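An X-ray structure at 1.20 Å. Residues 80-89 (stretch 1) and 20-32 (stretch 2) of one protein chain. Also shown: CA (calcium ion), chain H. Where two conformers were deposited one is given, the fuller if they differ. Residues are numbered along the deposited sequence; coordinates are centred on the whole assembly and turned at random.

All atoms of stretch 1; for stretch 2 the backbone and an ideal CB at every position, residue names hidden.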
ATOM      1  N   LEU A  80      -1.924   4.259  -9.711  1.00  9.36           N
ATOM      2  CA  LEU A  80      -3.170   4.975  -9.925  1.00  9.30           C
ATOM      3  C   LEU A  80      -3.747   5.310  -8.562  1.00  9.14           C
ATOM      4  O   LEU A  80      -4.146   4.422  -7.840  1.00  9.84           O
ATOM      5  CB  LEU A  80      -4.145   4.137 -10.778  1.00  9.82           C
ATOM      6  CG  LEU A  80      -5.550   4.713 -10.899  1.00 10.43           C
ATOM      7  CD1 LEU A  80      -5.554   6.063 -11.654  1.00 12.88           C
ATOM      8  CD2 LEU A  80      -6.473   3.718 -11.616  1.00 13.06           C
ATOM      9  N   ALA A  81      -3.797   6.618  -8.234  1.00  9.65           N
ATOM     10  CA  ALA A  81      -4.359   7.098  -6.984  1.00  9.54           C
ATOM     11  C   ALA A  81      -5.735   7.692  -7.233  1.00  9.79           C
ATOM     12  O   ALA A  81      -5.873   8.657  -7.982  1.00 11.68           O
ATOM     13  CB  ALA A  81      -3.456   8.154  -6.376  1.00 10.36           C
ATOM     14  N   LEU A  82      -6.768   7.089  -6.666  1.00  9.41           N
ATOM     15  CA  LEU A  82      -8.142   7.578  -6.743  1.00  9.76           C
ATOM     16  C   LEU A  82      -8.416   8.313  -5.464  1.00 10.21           C
ATOM     17  O   LEU A  82      -8.224   7.765  -4.370  1.00 12.44           O
ATOM     18  CB  LEU A  82      -9.125   6.392  -6.920  1.00  9.90           C
ATOM     19  CG  LEU A  82      -8.817   5.462  -8.075  1.00 10.73           C
ATOM     20  CD1 LEU A  82      -9.793   4.268  -8.056  1.00 12.84           C
ATOM     21  CD2 LEU A  82      -8.925   6.223  -9.426  1.00 12.58           C
ATOM     22  N   VAL A  83      -8.817   9.582  -5.552  1.00  9.48           N
ATOM     23  CA  VAL A  83      -9.034  10.409  -4.366  1.00 10.00           C
ATOM     24  C   VAL A  83     -10.504  10.807  -4.289  1.00 10.39           C
ATOM     25  O   VAL A  83     -10.988  11.568  -5.138  1.00 11.10           O
ATOM     26  CB  VAL A  83      -8.104  11.643  -4.371  1.00 10.48           C
ATOM     27  CG1 VAL A  83      -8.314  12.455  -3.103  1.00 11.41           C
ATOM     28  CG2 VAL A  83      -6.653  11.197  -4.524  1.00 11.20           C
ATOM     29  N   GLY A  84     -11.185  10.275  -3.293  1.00 10.04           N
ATOM     30  CA  GLY A  84     -12.612  10.496  -3.113  1.00 10.65           C
ATOM     31  C   GLY A  84     -13.359   9.208  -2.847  1.00 10.32           C
ATOM     32  O   GLY A  84     -12.840   8.102  -3.062  1.00 10.55           O
ATOM     33  N   ASP A  85     -14.567   9.376  -2.356  1.00 10.59           N
ATOM     34  CA  ASP A  85     -15.481   8.281  -2.112  1.00 10.95           C
ATOM     35  C   ASP A  85     -16.332   8.059  -3.401  1.00 10.25           C
ATOM     36  O   ASP A  85     -16.086   8.651  -4.450  1.00 10.77           O
ATOM     37  CB  ASP A  85     -16.314   8.566  -0.851  1.00 10.92           C
ATOM     38  CG  ASP A  85     -16.926   7.347  -0.146  1.00 10.42           C
ATOM     39  OD1 ASP A  85     -17.030   6.252  -0.784  1.00 10.84           O
ATOM     40  OD2 ASP A  85     -17.281   7.467   1.046  1.00 11.07           O
ATOM     41  N   THR A  86     -17.319   7.182  -3.287  1.00 10.56           N
ATOM     42  CA  THR A  86     -18.124   6.738  -4.447  1.00 11.48           C
ATOM     43  C   THR A  86     -19.068   7.798  -4.947  1.00 12.09           C
ATOM     44  O   THR A  86     -19.574   7.655  -6.052  1.00 13.27           O
ATOM     45  CB  THR A  86     -18.849   5.423  -4.127  1.00 11.54           C
ATOM     46  OG1 THR A  86     -19.690   5.620  -2.999  1.00 13.34           O
ATOM     47  CG2 THR A  86     -17.850   4.274  -3.868  1.00 12.74           C
ATOM     48  N   ASP A  87     -19.261   8.879  -4.199  1.00 12.38           N
ATOM     49  CA  ASP A  87     -20.088  10.001  -4.679  1.00 13.61           C
ATOM     50  C   ASP A  87     -19.348  10.767  -5.792  1.00 13.39           C
ATOM     51  O   ASP A  87     -19.997  11.502  -6.549  1.00 15.60           O
ATOM     52  CB  ASP A  87     -20.433  10.951  -3.538  1.00 14.91           C
ATOM     53  CG  ASP A  87     -19.306  11.584  -2.764  1.00 15.23           C
ATOM     54  OD1 ASP A  87     -18.156  11.016  -2.768  1.00 15.00           O
ATOM     55  OD2 ASP A  87     -19.539  12.632  -2.163  1.00 17.38           O
ATOM     56  N   VAL A  88     -18.029  10.618  -5.927  1.00 12.23           N
ATOM     57  CA  VAL A  88     -17.268  11.321  -6.963  1.00 13.25           C
ATOM     58  C   VAL A  88     -16.549  10.329  -7.923  1.00 12.34           C
ATOM     59  O   VAL A  88     -16.405  10.630  -9.111  1.00 13.34           O
ATOM     60  CB  VAL A  88     -16.306  12.406  -6.458  1.00 14.17           C
ATOM     61  CG1 VAL A  88     -17.028  13.591  -5.825  1.00 21.94           C
ATOM     62  CG2 VAL A  88     -15.261  11.856  -5.514  1.00 13.94           C
ATOM     63  N   ILE A  89     -16.084   9.174  -7.427  1.00 11.32           N
ATOM     64  CA  ILE A  89     -15.447   8.157  -8.295  1.00 11.09           C
ATOM     65  C   ILE A  89     -16.153   6.866  -7.941  1.00 10.73           C
ATOM     66  O   ILE A  89     -15.925   6.302  -6.873  1.00 11.08           O
ATOM     67  CB  ILE A  89     -13.923   8.086  -8.128  1.00 11.74           C
ATOM     68  CG1 ILE A  89     -13.266   9.425  -8.487  1.00 12.94           C
ATOM     69  CG2 ILE A  89     -13.374   6.953  -9.027  1.00 13.15           C
ATOM     70  CD1 ILE A  89     -11.756   9.491  -8.030  1.00 14.67           C
ATOM     71  N   UNK A  20      -8.805  12.724  -8.927  1.00 11.20           N
ATOM     72  CA  UNK A  20      -9.356  13.180  -7.686  1.00 11.52           C
ATOM     73  C   UNK A  20     -10.650  13.930  -7.865  1.00 11.45           C
ATOM     74  O   UNK A  20     -10.815  14.721  -8.814  1.00 11.98           O
ATOM     75  CB  UNK A  20      -8.339  14.062  -6.958  1.00 11.52           C
ATOM     76  N   UNK A  21     -11.510  13.850  -6.862  1.00 12.00           N
ATOM     77  CA  UNK A  21     -12.676  14.706  -6.858  1.00 12.75           C
ATOM     78  C   UNK A  21     -12.197  16.140  -6.769  1.00 12.84           C
ATOM     79  O   UNK A  21     -11.257  16.486  -6.022  1.00 12.94           O
ATOM     80  CB  UNK A  21     -13.624  14.361  -5.708  1.00 12.75           C
ATOM     81  N   UNK A  22     -12.893  17.019  -7.486  1.00 14.37           N
ATOM     82  CA  UNK A  22     -12.522  18.430  -7.541  1.00 14.56           C
ATOM     83  C   UNK A  22     -12.476  19.120  -6.175  1.00 14.84           C
ATOM     84  O   UNK A  22     -11.712  20.085  -6.007  1.00 17.11           O
ATOM     85  CB  UNK A  22     -13.507  19.174  -8.445  1.00 14.56           C
ATOM     86  N   UNK A  23     -13.270  18.666  -5.177  1.00 14.19           N
ATOM     87  CA  UNK A  23     -13.288  19.346  -3.879  1.00 16.25           C
ATOM     88  C   UNK A  23     -12.003  19.153  -3.083  1.00 14.69           C
ATOM     89  O   UNK A  23     -11.771  19.821  -2.077  1.00 15.48           O
ATOM     90  CB  UNK A  23     -14.474  18.848  -3.051  1.00 16.25           C
ATOM     91  N   UNK A  24     -11.139  18.232  -3.513  1.00 13.34           N
ATOM     92  CA  UNK A  24      -9.946  17.838  -2.733  1.00 13.54           C
ATOM     93  C   UNK A  24      -8.678  18.560  -3.135  1.00 14.17           C
ATOM     94  O   UNK A  24      -7.631  18.272  -2.560  1.00 13.46           O
ATOM     95  CB  UNK A  24      -9.712  16.332  -2.869  1.00 13.54           C
ATOM     96  N   UNK A  25      -8.727  19.505  -4.103  1.00 14.12           N
ATOM     97  CA  UNK A  25      -7.499  20.099  -4.606  0.55 15.87           C
ATOM     98  C   UNK A  25      -6.620  20.721  -3.492  1.00 15.86           C
ATOM     99  O   UNK A  25      -5.427  20.438  -3.435  1.00 15.35           O
ATOM    100  CB  UNK A  25      -7.848  21.166  -5.646  0.55 15.87           C
ATOM    101  N   UNK A  26      -7.183  21.533  -2.612  1.00 15.86           N
ATOM    102  CA  UNK A  26      -6.339  22.176  -1.612  1.00 17.70           C
ATOM    103  C   UNK A  26      -5.795  21.181  -0.595  1.00 16.01           C
ATOM    104  O   UNK A  26      -4.605  21.214  -0.278  1.00 14.50           O
ATOM    105  CB  UNK A  26      -7.124  23.275  -0.892  1.00 17.70           C
ATOM    106  N   UNK A  27      -6.663  20.274  -0.107  1.00 13.54           N
ATOM    107  CA  UNK A  27      -6.226  19.295   0.884  1.00 13.07           C
ATOM    108  C   UNK A  27      -5.167  18.335   0.322  1.00 12.19           C
ATOM    109  O   UNK A  27      -4.313  17.852   1.067  1.00 12.83           O
ATOM    110  CB  UNK A  27      -7.430  18.500   1.393  1.00 13.07           C
ATOM    111  N   UNK A  28      -5.240  18.047  -0.968  1.00 12.08           N
ATOM    112  CA  UNK A  28      -4.315  17.082  -1.553  1.00 12.56           C
ATOM    113  C   UNK A  28      -2.913  17.664  -1.729  1.00 12.83           C
ATOM    114  O   UNK A  28      -1.938  16.905  -1.810  1.00 12.91           O
ATOM    115  CB  UNK A  28      -4.849  16.598  -2.903  1.00 12.56           C
ATOM    116  N   UNK A  29      -2.787  19.000  -1.832  1.00 13.58           N
ATOM    117  CA  UNK A  29      -1.484  19.594  -2.159  1.00 15.59           C
ATOM    118  C   UNK A  29      -0.293  19.099  -1.292  1.00 13.23           C
ATOM    119  O   UNK A  29       0.733  18.785  -1.889  1.00 13.65           O
ATOM    120  CB  UNK A  29      -1.596  21.114  -2.023  1.00 15.59           C
ATOM    121  N   UNK A  30      -0.354  19.023   0.052  1.00 12.83           N
ATOM    122  CA  UNK A  30       0.847  18.602   0.796  1.00 13.35           C
ATOM    123  C   UNK A  30       1.266  17.175   0.464  1.00 11.24           C
ATOM    124  O   UNK A  30       2.457  16.833   0.495  1.00 11.91           O
ATOM    125  CB  UNK A  30       0.601  18.721   2.301  1.00 13.35           C
ATOM    126  N   UNK A  31       0.277  16.320   0.110  1.00 11.05           N
ATOM    127  CA  UNK A  31       0.599  14.933  -0.258  1.00 10.28           C
ATOM    128  C   UNK A  31       1.276  14.936  -1.629  1.00  9.89           C
ATOM    129  O   UNK A  31       2.315  14.262  -1.805  1.00 10.15           O
ATOM    130  CB  UNK A  31      -0.656  14.057  -0.273  1.00 10.28           C
ATOM    131  N   UNK A  32       0.745  15.688  -2.597  1.00 10.78           N
ATOM    132  CA  UNK A  32       1.400  15.772  -3.912  1.00 10.64           C
ATOM    133  C   UNK A  32       2.800  16.374  -3.814  1.00 11.10           C
ATOM    134  O   UNK A  32       3.734  15.917  -4.481  1.00 11.22           O
ATOM    135  CB  UNK A  32       0.549  16.604  -4.873  1.00 10.64           C
TER
HETATM  136 CA    CA H 706     -17.892   5.034   1.223  1.00 10.30          CA

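Position 20 runs parallel to the end of the strand and pairs with Val83, the two CA atoms 4.3 Å apart. Its ideal CB lies on the same face of the sheet as the Val83 side chain, 3.5 Å from Val83 CB, so a small apolar residue fits most easily, though a larger one that turned aside is not excluded. The residue is Ala20, whose CB packs 3.6 Å from Val83 CB; its CA also makes a CA-H...O contact of 3.4 Å with Val83 O.

At position 21 the backbone N donates a hydrogen bond to Val83 O (2.9 Å), which holds the chain against the strand end. Phi and psi of -64° and 142° suit any residue, but an ideal CB would lie 3.0 Å from Val88 CG2, a clash. The space therefore favors glycine, and Gly21 is found, its CA 4.1 Å from Val88 CG2.

The CB at position 22 points away and that at 23 sideways, and neither has stretch 1 within 5.5 Å; many residues would serve. They are Ala22 and Lys23. The extended lysine reaches a water through a weak hydrogen bond from NZ (3.4 Å), and this water donates to Asp87 OD2 (2.8 Å), linking the two charged groups indirectly.

At position 24 CB points toward stretch 1 and sits 4.1 Å from Val83 CG1, with Gly84 beyond, where no side chain fills the space. A sizeable apolar group would suit, whether aliphatic or aromatic. Phe24 takes the place with chi1 in m: its CG lies 4.1 Å from Val83 CG1, and its CE2 approaches Gly84 CA to 3.6 Å, a gap that a side chain on Gly84 would narrow.

Positions 25, 26 and 27 lie on the helix, out of reach of stretch 1, which sets no preference among them. They hold Lys25, Glu26 and Ala27.

One helical turn after 24, position 28 again points toward the strand, but its CB is 5.4 Å from Val83 CG1. A branched or longer apolar side chain could close that distance. Leu28 does so, bringing CD1 to 4.1 Å from Val83 CG2.

Positions 29 and 30 are likewise out of reach. They are Lys29 and Pro30; the proline has no amide hydrogen, consistent with the helix kink here.

Position 31 points toward stretch 1 from farther off, with the small Ala81 leaving room between. A long apolar or aromatic residue is called for. Trp31 spans the gap, and Ala81 CB meets the edge of its ring, 3.9 Å from CH2.

Position 32 is unconstrained by stretch 1 and carries Leu32.

Stretch 2, residues 20-32: AGAKFKEALKPWL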
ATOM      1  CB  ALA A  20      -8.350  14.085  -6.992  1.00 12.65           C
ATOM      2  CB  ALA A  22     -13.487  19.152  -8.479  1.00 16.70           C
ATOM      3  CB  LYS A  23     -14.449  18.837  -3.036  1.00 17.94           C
ATOM      4  CG  LYS A  23     -15.786  19.212  -3.647  1.00 23.65           C
ATOM      5  CD  LYS A  23     -16.955  18.719  -2.842  1.00 27.53           C
ATOM      6  CE  LYS A  23     -18.207  19.131  -3.588  1.00 30.34           C
ATOM      7  NZ  LYS A  23     -19.417  18.514  -3.006  1.00 41.68           N
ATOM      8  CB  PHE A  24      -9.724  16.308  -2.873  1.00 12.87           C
ATOM      9  CG  PHE A  24     -10.861  15.522  -2.249  1.00 11.97           C
ATOM     10  CD1 PHE A  24     -11.082  15.565  -0.873  1.00 13.23           C
ATOM     11  CD2 PHE A  24     -11.713  14.754  -3.034  1.00 13.05           C
ATOM     12  CE1 PHE A  24     -12.118  14.856  -0.285  1.00 14.12           C
ATOM     13  CE2 PHE A  24     -12.785  14.064  -2.446  1.00 13.63           C
ATOM     14  CZ  PHE A  24     -12.966  14.092  -1.066  1.00 13.89           C
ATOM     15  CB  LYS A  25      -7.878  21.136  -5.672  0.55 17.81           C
ATOM     16  CG  LYS A  25      -6.701  21.697  -6.450  0.55 17.00           C
ATOM     17  CD  LYS A  25      -7.176  22.485  -7.678  0.55 18.73           C
ATOM     18  CE  LYS A  25      -6.014  23.041  -8.467  0.55 28.56           C
ATOM     19  NZ  LYS A  25      -5.113  21.972  -9.004  0.55 28.31           N
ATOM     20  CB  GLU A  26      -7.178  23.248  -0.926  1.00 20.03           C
ATOM     21  CG  GLU A  26      -6.473  23.981   0.202  1.00 31.16           C
ATOM     22  CD  GLU A  26      -7.336  25.036   0.875  1.00 43.10           C
ATOM     23  OE1 GLU A  26      -8.582  24.993   0.741  1.00 50.50           O
ATOM     24  OE2 GLU A  26      -6.754  25.911   1.549  1.00 46.29           O
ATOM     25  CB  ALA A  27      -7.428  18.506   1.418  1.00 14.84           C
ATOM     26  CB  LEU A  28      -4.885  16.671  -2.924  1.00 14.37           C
ATOM     27  CG  LEU A  28      -4.396  15.412  -3.602  1.00 15.01           C
ATOM     28  CD1 LEU A  28      -4.461  14.204  -2.701  1.00 12.95           C
ATOM     29  CD2 LEU A  28      -5.164  15.204  -4.903  1.00 15.64           C
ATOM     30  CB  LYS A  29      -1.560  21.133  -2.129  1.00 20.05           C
ATOM     31  CG  LYS A  29      -0.324  21.723  -2.811  1.00 26.37           C
ATOM     32  CD  LYS A  29      -0.493  23.114  -3.394  1.00 36.34           C
ATOM     33  CE  LYS A  29       0.869  23.748  -3.653  1.00 45.04           C
ATOM     34  NZ  LYS A  29       1.778  22.920  -4.513  1.00 51.80           N
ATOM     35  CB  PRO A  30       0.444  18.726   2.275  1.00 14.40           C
ATOM     36  CG  PRO A  30      -0.742  19.635   2.283  1.00 19.80           C
ATOM     37  CD  PRO A  30      -1.436  19.463   0.968  1.00 13.55           C
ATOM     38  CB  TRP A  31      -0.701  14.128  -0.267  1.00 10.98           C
ATOM     39  CG  TRP A  31      -0.560  12.652  -0.507  1.00  9.97           C
ATOM     40  CD1 TRP A  31      -0.241  11.686   0.420  1.00 10.42           C
ATOM     41  CD2 TRP A  31      -0.858  11.950  -1.727  1.00 10.44           C
ATOM     42  NE1 TRP A  31      -0.333  10.429  -0.159  1.00 10.36           N
ATOM     43  CE2 TRP A  31      -0.726  10.572  -1.466  1.00 10.33           C
ATOM     44  CE3 TRP A  31      -1.253  12.356  -3.010  1.00 11.84           C
ATOM     45  CZ2 TRP A  31      -0.957   9.599  -2.439  1.00 10.74           C
ATOM     46  CZ3 TRP A  31      -1.498  11.398  -3.982  1.00 12.01           C
ATOM     47  CH2 TRP A  31      -1.336  10.031  -3.699  1.00 11.89           C
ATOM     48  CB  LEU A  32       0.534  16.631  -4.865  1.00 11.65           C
ATOM     49  CG  LEU A  32      -0.860  16.064  -5.151  1.00 11.98           C
ATOM     50  CD1 LEU A  32      -1.681  17.095  -5.883  1.00 14.02           C
ATOM     51  CD2 LEU A  32      -0.814  14.697  -5.871  1.00 12.06           C
TER
HETATM   52  O   HOH W   1     -18.647  15.159  -2.908  1.00 20.76           O
HETATM   53  O   HOH W   2     -19.822   5.554  -0.162  1.00 12.89           O
HETATM   54  O   HOH W   3     -19.311   3.336   2.275  1.00 11.66           O
HETATM   55  O   HOH W   4     -18.969   6.152   3.006  1.00 12.10           O
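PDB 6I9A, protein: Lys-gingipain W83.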